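Side-chain contacts in nucleoporin 53 (Pichia guilliermondii, PDB 3P3D), which probably serves as a structural component of the nuclear pore complex, the piece described here being its RNA-recognition-motif (RRM) domain: residues N21-I24 with A25-E29; I67-N71 with P72-V76. All coordinates share one frame; numbering follows the deposited sequence.

Interaction 1 (N21-I24 with A25-E29); sequences NQVI and AYFQE
Ala-25 N hydrogen-bonds Asn-21 O at 2.9 Å, the straightest bond of this helical turn, with an N-H...O angle of 163°. Two like i to i+4 bonds follow, Tyr-26 N to Gln-22 O and Phe-27 N to Val-23 O, each 3.0 Å; in the last the amide is tilted 20° from the carbonyl plane. Val-23 O also touches the edge of the Phe-27 ring, whose CD1 comes within 3.1 Å of it in the ring plane. Toward the C-terminal end the grip slackens, and Gln-28 N reaches Ile-24 O by a weak bond of 3.2 Å. Val-23 and Phe-27 run side by side on the same face of the helix. Because Val-23 CG1 is turned opposite its own backbone N (chi1 172°), this methyl sits beside the CD1-CE1 side of the ring, 3.8 Å from Phe-27 CE1. On one face of the Phe-27 ring sits Tyr-26 CE2, 4.2 Å above the plane and offset toward the rim. Replacing Phe-27 with an alanine would probably open a gap beside Val-23 CG1 and between the helix and strands 9-13 and 89-95. The Tyr-26 hydroxyl hydrogen-bonds Glu-81. Helix 20-27 thus lays Val-23 and Phe-27 on strand 9-13, where they touch Val-12, and Phe-27 reaches on to Leu-91 and Val-93 of strand 89-95.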
# COMPACT_ATOMS: atom_id res chain seq x y z
N ASN A 21 6.06 -6.39 -4.27
CA ASN A 21 6.75 -5.29 -4.94
C ASN A 21 6.03 -4.77 -6.17
O ASN A 21 6.02 -3.56 -6.40
CB ASN A 21 8.17 -5.68 -5.30
CG ASN A 21 9.08 -5.75 -4.09
OD1 ASN A 21 8.83 -5.09 -3.07
ND2 ASN A 21 10.15 -6.53 -4.19
N GLN A 22 5.40 -5.67 -6.92
CA GLN A 22 4.60 -5.26 -8.07
C GLN A 22 3.44 -4.39 -7.61
O GLN A 22 3.03 -3.44 -8.31
CB GLN A 22 4.05 -6.47 -8.84
CG GLN A 22 5.10 -7.45 -9.39
CD GLN A 22 4.46 -8.67 -10.07
OE1 GLN A 22 3.61 -8.53 -10.97
NE2 GLN A 22 4.84 -9.88 -9.63
N VAL A 23 2.91 -4.71 -6.42
CA VAL A 23 1.74 -4.02 -5.88
C VAL A 23 2.15 -2.65 -5.39
O VAL A 23 1.50 -1.65 -5.68
CB VAL A 23 1.09 -4.79 -4.72
CG1 VAL A 23 0.01 -3.94 -4.07
CG2 VAL A 23 0.52 -6.14 -5.21
N ILE A 24 3.27 -2.59 -4.68
CA ILE A 24 3.80 -1.33 -4.17
C ILE A 24 4.08 -0.44 -5.36
O ILE A 24 3.67 0.70 -5.39
CB ILE A 24 5.06 -1.54 -3.28
CG1 ILE A 24 4.67 -2.26 -1.98
CG2 ILE A 24 5.73 -0.20 -2.91
CD1 ILE A 24 5.86 -2.93 -1.25
N ALA A 25 4.75 -0.99 -6.36
CA ALA A 25 5.08 -0.24 -7.56
C ALA A 25 3.84 0.34 -8.22
O ALA A 25 3.81 1.51 -8.62
CB ALA A 25 5.81 -1.13 -8.54
N TYR A 26 2.80 -0.48 -8.33
CA TYR A 26 1.57 -0.00 -8.92
C TYR A 26 1.04 1.18 -8.10
O TYR A 26 0.63 2.19 -8.67
CB TYR A 26 0.56 -1.15 -9.00
CG TYR A 26 -0.83 -0.75 -9.41
CD1 TYR A 26 -1.14 -0.47 -10.75
CD2 TYR A 26 -1.84 -0.66 -8.47
CE1 TYR A 26 -2.43 -0.10 -11.13
CE2 TYR A 26 -3.12 -0.30 -8.83
CZ TYR A 26 -3.42 -0.03 -10.15
OH TYR A 26 -4.71 0.32 -10.47
N PHE A 27 1.08 1.08 -6.76
CA PHE A 27 0.48 2.15 -5.95
C PHE A 27 1.24 3.49 -5.97
O PHE A 27 0.68 4.51 -5.55
CB PHE A 27 0.18 1.67 -4.55
CG PHE A 27 -1.12 0.93 -4.47
CD1 PHE A 27 -1.17 -0.42 -4.80
CD2 PHE A 27 -2.28 1.58 -4.16
CE1 PHE A 27 -2.35 -1.10 -4.81
CE2 PHE A 27 -3.48 0.91 -4.18
CZ PHE A 27 -3.51 -0.44 -4.49
N GLN A 28 2.47 3.50 -6.49
CA GLN A 28 3.17 4.75 -6.73
C GLN A 28 2.49 5.62 -7.80
O GLN A 28 2.66 6.83 -7.82
CB GLN A 28 4.63 4.49 -7.12
CG GLN A 28 5.42 5.75 -7.45
CD GLN A 28 6.91 5.46 -7.63
OE1 GLN A 28 7.32 4.84 -8.61
NE2 GLN A 28 7.72 5.92 -6.68
N GLU A 29 1.69 5.01 -8.65
CA GLU A 29 0.94 5.75 -9.65
C GLU A 29 -0.04 6.77 -9.05
O GLU A 29 -0.50 7.66 -9.76
CB GLU A 29 0.15 4.78 -10.54
CG GLU A 29 1.05 3.91 -11.44
CD GLU A 29 0.26 2.97 -12.36
OE1 GLU A 29 -0.94 3.23 -12.64
OE2 GLU A 29 0.87 1.95 -12.78

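Interaction 2 (I67-N71 with P72-V76); sequences ITYDN and PASAV
Tyr-69 and Ser-74 meet where the chain leaves strand 64-68, passes through an extended Asn-71 (phi -155°, psi 158°) and enters helix 72-79 at Pro-72. Asn-71 is the N-cap: its OD1 accepts from Ser-74 N at 3.0 Å, the amide standing above the carbonyl plane of the side chain and not on a lone pair. The other end of the same carboxamide gives a second bond, from Asn-71 ND2 to Ser-74 OG, also 3.0 Å. With chi1 at 73°, Asn-71 CG stands between its own N and carbonyl carbon, which swings the carboxamide over the first turn; OD1 also lies 3.0 Å from Ala-73 CB. Ser-74 CB rests against the root of the Tyr-69 ring, 3.6 Å from Tyr-69 CG, while Ser-74 O lies 4.1 Å above one ring face, near the rim. Ile-67 CG2 packs on the opposite face. The hydroxyl of buried Ser-74 also bonds Phe-30 O, so Ser-74 OG is engaged by two partners. The Asn-71 carboxamide therefore spends both its polar ends on one serine, which fixes its rotation and gives Ser-74 N, a first-turn amide with no preceding turn's carbonyl to bond, an acceptor.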
# COMPACT_ATOMS: atom_id res chain seq x y z
N ILE A 67 0.96 1.96 3.19
CA ILE A 67 1.60 2.87 2.22
C ILE A 67 1.19 4.27 2.61
O ILE A 67 0.04 4.52 2.86
CB ILE A 67 1.09 2.61 0.78
CG1 ILE A 67 1.36 1.18 0.34
CG2 ILE A 67 1.67 3.61 -0.18
CD1 ILE A 67 0.91 0.93 -1.11
N THR A 68 2.13 5.20 2.63
CA THR A 68 1.85 6.54 3.09
C THR A 68 2.25 7.49 1.99
O THR A 68 3.39 7.45 1.51
CB THR A 68 2.63 6.82 4.41
OG1 THR A 68 2.42 5.72 5.30
CG2 THR A 68 2.15 8.13 5.11
N TYR A 69 1.31 8.35 1.60
CA TYR A 69 1.52 9.39 0.60
C TYR A 69 1.83 10.79 1.23
O TYR A 69 1.80 10.92 2.44
CB TYR A 69 0.26 9.47 -0.27
CG TYR A 69 -0.02 8.21 -1.06
CD1 TYR A 69 0.69 7.93 -2.23
CD2 TYR A 69 -0.98 7.29 -0.64
CE1 TYR A 69 0.43 6.78 -2.97
CE2 TYR A 69 -1.26 6.15 -1.38
CZ TYR A 69 -0.54 5.90 -2.54
OH TYR A 69 -0.78 4.74 -3.24
N ASP A 70 2.12 11.81 0.40
CA ASP A 70 2.37 13.23 0.82
C ASP A 70 1.11 14.04 1.07
O ASP A 70 1.21 15.19 1.58
CB ASP A 70 2.98 14.08 -0.31
CG ASP A 70 4.28 13.58 -0.79
OD1 ASP A 70 4.77 14.12 -1.83
OD2 ASP A 70 4.81 12.66 -0.13
N ASN A 71 -0.05 13.56 0.60
CA ASN A 71 -1.21 14.44 0.49
C ASN A 71 -2.52 13.69 0.54
O ASN A 71 -2.53 12.50 0.30
CB ASN A 71 -1.11 15.28 -0.79
CG ASN A 71 -1.37 14.48 -2.04
OD1 ASN A 71 -2.47 14.49 -2.58
ND2 ASN A 71 -0.36 13.79 -2.51
N PRO A 72 -3.62 14.36 0.90
CA PRO A 72 -4.89 13.64 0.99
C PRO A 72 -5.40 13.10 -0.33
O PRO A 72 -5.99 12.02 -0.36
CB PRO A 72 -5.87 14.69 1.54
CG PRO A 72 -5.04 15.66 2.23
CD PRO A 72 -3.68 15.67 1.56
N ALA A 73 -5.18 13.86 -1.40
CA ALA A 73 -5.66 13.48 -2.74
C ALA A 73 -5.17 12.10 -3.17
O ALA A 73 -5.95 11.28 -3.67
CB ALA A 73 -5.25 14.52 -3.77
N SER A 74 -3.88 11.84 -2.97
CA SER A 74 -3.28 10.57 -3.35
C SER A 74 -3.90 9.40 -2.61
O SER A 74 -4.17 8.37 -3.23
CB SER A 74 -1.75 10.59 -3.16
OG SER A 74 -1.12 11.41 -4.13
N ALA A 75 -4.17 9.56 -1.32
CA ALA A 75 -4.79 8.51 -0.51
C ALA A 75 -6.21 8.25 -0.98
O ALA A 75 -6.63 7.09 -1.16
CB ALA A 75 -4.78 8.89 1.00
N VAL A 76 -6.95 9.32 -1.21
CA VAL A 76 -8.33 9.23 -1.71
C VAL A 76 -8.34 8.46 -3.03
O VAL A 76 -9.14 7.56 -3.20
CB VAL A 76 -8.92 10.67 -1.89
CG1 VAL A 76 -10.18 10.64 -2.69
CG2 VAL A 76 -9.17 11.30 -0.55

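Along the chain, interaction 1 closes before interaction 2 opens, and their centres lie about 14 Å apart. The first belongs to helix 20-27; the second joins strand 64-68 to helix 72-79. Both helices belong to the RRM fold, in which two helices pack on an antiparallel sheet, and strand 64-68 pairs with strand 9-13, the one on which helix 20-27 rests. The two contacts touch directly: Tyr-69 OH probably hydrogen-bonds Phe-27 O, 2.7 Å away, and Phe-27 CB packs 3.6 Å from Ile-67 CD1. Helix 20-27 is thus joined to the strand-to-helix junction by a probable polar bond and by packing of Phe-27 on Ile-67.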